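Local coordinates for nuclear import protein MOG1 (Saccharomyces cerevisiae, PDB 1JHS) that interacts with the Ran GTPase Gsp1 and takes part in nuclear protein import and poly(A)+ mRNA export, at residues G101-M109 and T123-R132. The protein carries 1 engineered substitution. Numbering follows the deposited sequence.
Sequences GTKFTGLVM and TVVIGVALIR
F104 and L130 hold each other by two backbone bonds, F104 N to L130 O at 3.0 Å and L130 N to F104 O at 2.8 Å, both nearly straight. The same reciprocal pairing recurs at G106 with V128 and at V108 with I126, while R132 N gives one further bond to T102 O at 2.7 Å. These seven bonds, with strand axes at 157°, show antiparallel pairing of consecutive strands, a beta hairpin, within the seven-stranded sheet. The G106 N to V128 O bond is bent, 137° at the hydrogen, and V128 O also accepts from W74 NE1 of helix 70-83, so two donors share it. In the non-hydrogen-bonded pairs between, CA-H groups make additional close contacts to carbonyls that already accept an N-H, as K103 CA does to L130 O at 3.3 Å.

On one face T105 CG2 meets A129 CB at 3.8 Å. T105 OG1 lies between its backbone N and carbonyl carbon (chi1 60°) and bonds to Y169 and Q173 of helix 163-178. Beside it, L107 lays CD2 over the bare CA of G127 at 3.8 Å, and M109 puts CG and SD against T123 CG2. F104 and V108 lie on the other face, where both touch W74.

R132 runs its CG and CD past the carbonyls of T102 and G101, bending farther out. A water in the guanidinium plane links NH1 to G101 O; NH1 also reaches K67 O, and NE forms a salt bridge with D139. The hairpin thus satisfies alternate residues of 103-109, while T105, L107 and M109 bond through their backbones to strand 87-99; T105 OG1 ties the pair to helix 163-178, V128 O to helix 70-83, and R132 to K67 and neighbouring strand 138-147.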
ATOM      1  N   GLY A 101     -13.555 -11.779   6.154  1.00 15.39           N
ATOM      2  CA  GLY A 101     -13.704 -12.332   4.829  1.00 14.91           C
ATOM      3  C   GLY A 101     -13.211 -11.501   3.664  1.00 14.55           C
ATOM      4  O   GLY A 101     -12.774 -12.074   2.672  1.00 14.89           O
ATOM      5  N   THR A 102     -13.199 -10.168   3.766  1.00 13.69           N
ATOM      6  CA  THR A 102     -12.797  -9.415   2.592  1.00 12.93           C
ATOM      7  C   THR A 102     -11.741  -8.321   2.680  1.00 11.70           C
ATOM      8  O   THR A 102     -11.165  -7.978   1.657  1.00 11.75           O
ATOM      9  CB  THR A 102     -14.009  -8.782   1.920  1.00 13.29           C
ATOM     10  OG1 THR A 102     -14.596  -7.839   2.821  1.00 14.36           O
ATOM     11  CG2 THR A 102     -15.048  -9.853   1.537  1.00 13.67           C
ATOM     12  N   LYS A 103     -11.476  -7.784   3.868  1.00 11.32           N
ATOM     13  CA  LYS A 103     -10.525  -6.672   3.956  1.00 10.55           C
ATOM     14  C   LYS A 103      -9.502  -6.839   5.057  1.00  9.96           C
ATOM     15  O   LYS A 103      -9.860  -6.971   6.224  1.00  9.47           O
ATOM     16  CB  LYS A 103     -11.274  -5.358   4.162  1.00 11.02           C
ATOM     17  CG  LYS A 103     -12.258  -5.030   3.049  1.00 11.88           C
ATOM     18  CD  LYS A 103     -13.071  -3.769   3.352  1.00 11.83           C
ATOM     19  CE  LYS A 103     -13.875  -3.353   2.120  1.00 13.37           C
ATOM     20  NZ  LYS A 103     -14.595  -2.050   2.363  1.00 13.76           N
ATOM     21  N   PHE A 104      -8.228  -6.803   4.659  1.00  9.60           N
ATOM     22  CA  PHE A 104      -7.121  -6.977   5.593  1.00  9.49           C
ATOM     23  C   PHE A 104      -6.054  -5.930   5.308  1.00  9.19           C
ATOM     24  O   PHE A 104      -5.781  -5.628   4.141  1.00  8.63           O
ATOM     25  CB  PHE A 104      -6.538  -8.389   5.420  1.00  9.92           C
ATOM     26  CG  PHE A 104      -5.702  -8.831   6.581  1.00 10.02           C
ATOM     27  CD1 PHE A 104      -6.273  -9.542   7.627  1.00 10.47           C
ATOM     28  CD2 PHE A 104      -4.348  -8.487   6.649  1.00 10.71           C
ATOM     29  CE1 PHE A 104      -5.512  -9.918   8.751  1.00 10.90           C
ATOM     30  CE2 PHE A 104      -3.575  -8.857   7.757  1.00 10.62           C
ATOM     31  CZ  PHE A 104      -4.165  -9.574   8.812  1.00 10.61           C
ATOM     32  N   THR A 105      -5.454  -5.378   6.369  1.00  9.34           N
ATOM     33  CA  THR A 105      -4.409  -4.366   6.226  1.00  9.48           C
ATOM     34  C   THR A 105      -3.207  -4.638   7.154  1.00  9.64           C
ATOM     35  O   THR A 105      -3.351  -5.263   8.201  1.00  9.36           O
ATOM     36  CB  THR A 105      -4.946  -2.946   6.584  1.00  9.46           C
ATOM     37  OG1 THR A 105      -5.413  -2.929   7.947  1.00 10.13           O
ATOM     38  CG2 THR A 105      -6.098  -2.569   5.680  1.00  8.76           C
ATOM     39  N   GLY A 106      -2.033  -4.141   6.758  1.00  9.69           N
ATOM     40  CA  GLY A 106      -0.853  -4.297   7.591  1.00  9.73           C
ATOM     41  C   GLY A 106       0.308  -3.462   7.059  1.00  9.85           C
ATOM     42  O   GLY A 106       0.227  -2.922   5.946  1.00  9.65           O
ATOM     43  N   LEU A 107       1.340  -3.300   7.888  1.00  9.94           N
ATOM     44  CA  LEU A 107       2.570  -2.604   7.497  1.00 10.36           C
ATOM     45  C   LEU A 107       3.595  -3.748   7.481  1.00 10.70           C
ATOM     46  O   LEU A 107       3.635  -4.564   8.399  1.00 10.59           O
ATOM     47  CB  LEU A 107       2.998  -1.582   8.542  1.00 10.63           C
ATOM     48  CG  LEU A 107       2.206  -0.294   8.684  1.00 10.67           C
ATOM     49  CD1 LEU A 107       2.881   0.505   9.793  1.00 11.29           C
ATOM     50  CD2 LEU A 107       2.213   0.493   7.376  1.00 10.97           C
ATOM     51  N   VAL A 108       4.432  -3.785   6.463  1.00 11.23           N
ATOM     52  CA  VAL A 108       5.385  -4.877   6.291  1.00 11.90           C
ATOM     53  C   VAL A 108       6.802  -4.353   6.102  1.00 11.93           C
ATOM     54  O   VAL A 108       6.997  -3.288   5.529  1.00 10.61           O
ATOM     55  CB  VAL A 108       4.959  -5.689   5.045  1.00 12.53           C
ATOM     56  CG1 VAL A 108       6.063  -6.661   4.613  1.00 13.74           C
ATOM     57  CG2 VAL A 108       3.646  -6.449   5.379  1.00 12.76           C
ATOM     58  N   MET A 109       7.782  -5.115   6.588  1.00 12.33           N
ATOM     59  CA  MET A 109       9.169  -4.700   6.463  1.00 13.41           C
ATOM     60  C   MET A 109      10.051  -5.924   6.313  1.00 12.84           C
ATOM     61  O   MET A 109       9.871  -6.936   7.008  1.00 12.92           O
ATOM     62  CB  MET A 109       9.600  -3.936   7.716  1.00 14.54           C
ATOM     63  CG  MET A 109      10.980  -3.266   7.627  1.00 16.41           C
ATOM     64  SD  MET A 109      11.344  -2.429   9.219  1.00 18.86           S
ATOM     65  CE  MET A 109      11.199  -3.797  10.261  1.00 18.41           C
ATOM     66  N   THR A 123      16.032   1.308   4.300  1.00 14.56           N
ATOM     67  CA  THR A 123      14.897   0.429   4.621  1.00 14.54           C
ATOM     68  C   THR A 123      13.631   1.020   4.005  1.00 13.49           C
ATOM     69  O   THR A 123      13.486   2.228   3.956  1.00 12.80           O
ATOM     70  CB  THR A 123      14.633   0.377   6.144  1.00 14.88           C
ATOM     71  OG1 THR A 123      15.793  -0.116   6.811  1.00 16.62           O
ATOM     72  CG2 THR A 123      13.450  -0.545   6.461  1.00 15.70           C
ATOM     73  N   VAL A 124      12.725   0.163   3.550  1.00 12.90           N
ATOM     74  CA  VAL A 124      11.454   0.622   2.996  1.00 12.41           C
ATOM     75  C   VAL A 124      10.329  -0.162   3.700  1.00 11.92           C
ATOM     76  O   VAL A 124      10.376  -1.393   3.753  1.00 12.36           O
ATOM     77  CB  VAL A 124      11.367   0.361   1.465  1.00 12.30           C
ATOM     78  CG1 VAL A 124       9.970   0.773   0.927  1.00 12.83           C
ATOM     79  CG2 VAL A 124      12.452   1.181   0.726  1.00 12.59           C
ATOM     80  N   VAL A 125       9.362   0.542   4.275  1.00 10.64           N
ATOM     81  CA  VAL A 125       8.226  -0.125   4.910  1.00 10.34           C
ATOM     82  C   VAL A 125       7.153  -0.076   3.838  1.00  9.69           C
ATOM     83  O   VAL A 125       7.129   0.872   3.046  1.00  9.49           O
ATOM     84  CB  VAL A 125       7.761   0.625   6.186  1.00 10.81           C
ATOM     85  CG1 VAL A 125       6.329   0.153   6.612  1.00 11.11           C
ATOM     86  CG2 VAL A 125       8.740   0.304   7.323  1.00 10.94           C
ATOM     87  N   ILE A 126       6.290  -1.088   3.777  1.00  9.34           N
ATOM     88  CA  ILE A 126       5.252  -1.074   2.757  1.00  9.39           C
ATOM     89  C   ILE A 126       3.915  -1.326   3.412  1.00  8.72           C
ATOM     90  O   ILE A 126       3.752  -2.309   4.138  1.00  9.03           O
ATOM     91  CB  ILE A 126       5.488  -2.183   1.672  1.00 10.19           C
ATOM     92  CG1 ILE A 126       6.898  -2.059   1.056  1.00 10.89           C
ATOM     93  CG2 ILE A 126       4.434  -2.043   0.553  1.00  9.43           C
ATOM     94  CD1 ILE A 126       7.343  -3.317   0.293  1.00 11.81           C
ATOM     95  N   GLY A 127       2.968  -0.418   3.210  1.00  8.17           N
ATOM     96  CA  GLY A 127       1.655  -0.654   3.780  1.00  7.66           C
ATOM     97  C   GLY A 127       0.973  -1.530   2.743  1.00  7.31           C
ATOM     98  O   GLY A 127       1.033  -1.226   1.561  1.00  7.16           O
ATOM     99  N   VAL A 128       0.342  -2.624   3.148  1.00  6.85           N
ATOM    100  CA  VAL A 128      -0.322  -3.464   2.147  1.00  6.75           C
ATOM    101  C   VAL A 128      -1.750  -3.774   2.581  1.00  6.56           C
ATOM    102  O   VAL A 128      -1.971  -4.197   3.717  1.00  5.78           O
ATOM    103  CB  VAL A 128       0.404  -4.812   1.956  1.00  6.53           C
ATOM    104  CG1 VAL A 128      -0.323  -5.662   0.891  1.00  6.71           C
ATOM    105  CG2 VAL A 128       1.855  -4.567   1.534  1.00  6.86           C
ATOM    106  N   ALA A 129      -2.709  -3.557   1.683  1.00  6.58           N
ATOM    107  CA  ALA A 129      -4.093  -3.880   1.991  1.00  7.14           C
ATOM    108  C   ALA A 129      -4.639  -4.825   0.936  1.00  7.56           C
ATOM    109  O   ALA A 129      -4.267  -4.743  -0.233  1.00  7.73           O
ATOM    110  CB  ALA A 129      -4.943  -2.627   2.040  1.00  7.20           C
ATOM    111  N   LEU A 130      -5.504  -5.742   1.366  1.00  8.16           N
ATOM    112  CA  LEU A 130      -6.142  -6.679   0.451  1.00  8.29           C
ATOM    113  C   LEU A 130      -7.636  -6.452   0.582  1.00  8.34           C
ATOM    114  O   LEU A 130      -8.145  -6.370   1.698  1.00  8.10           O
ATOM    115  CB  LEU A 130      -5.824  -8.119   0.851  1.00  8.31           C
ATOM    116  CG  LEU A 130      -6.672  -9.195   0.157  1.00  8.29           C
ATOM    117  CD1 LEU A 130      -6.491  -9.155  -1.401  1.00  8.28           C
ATOM    118  CD2 LEU A 130      -6.250 -10.566   0.717  1.00  8.01           C
ATOM    119  N   ILE A 131      -8.324  -6.316  -0.550  1.00  8.63           N
ATOM    120  CA  ILE A 131      -9.775  -6.159  -0.581  1.00  8.58           C
ATOM    121  C   ILE A 131     -10.209  -7.260  -1.551  1.00  8.82           C
ATOM    122  O   ILE A 131      -9.931  -7.177  -2.746  1.00  8.62           O
ATOM    123  CB  ILE A 131     -10.197  -4.784  -1.149  1.00  8.68           C
ATOM    124  CG1 ILE A 131      -9.716  -3.674  -0.207  1.00  8.39           C
ATOM    125  CG2 ILE A 131     -11.719  -4.729  -1.261  1.00  9.52           C
ATOM    126  CD1 ILE A 131      -9.833  -2.234  -0.763  1.00  7.64           C
ATOM    127  N   ARG A 132     -10.873  -8.286  -1.033  1.00  8.94           N
ATOM    128  CA  ARG A 132     -11.289  -9.399  -1.885  1.00  9.58           C
ATOM    129  C   ARG A 132     -12.644  -9.160  -2.543  1.00  9.99           C
ATOM    130  O   ARG A 132     -13.657  -9.067  -1.847  1.00 10.10           O
ATOM    131  CB  ARG A 132     -11.342 -10.681  -1.040  1.00  9.77           C
ATOM    132  CG  ARG A 132     -10.120 -10.858  -0.100  1.00  9.58           C
ATOM    133  CD  ARG A 132      -9.888 -12.334   0.236  1.00  9.62           C
ATOM    134  NE  ARG A 132      -9.270 -13.026  -0.894  1.00 10.18           N
ATOM    135  CZ  ARG A 132      -9.056 -14.343  -0.949  1.00 10.47           C
ATOM    136  NH1 ARG A 132      -9.423 -15.129   0.059  1.00 10.28           N
ATOM    137  NH2 ARG A 132      -8.421 -14.865  -1.998  1.00 10.85           N
TER
HETATM  138  O   HOH W   1     -10.771 -14.613   2.584  1.00 15.76           O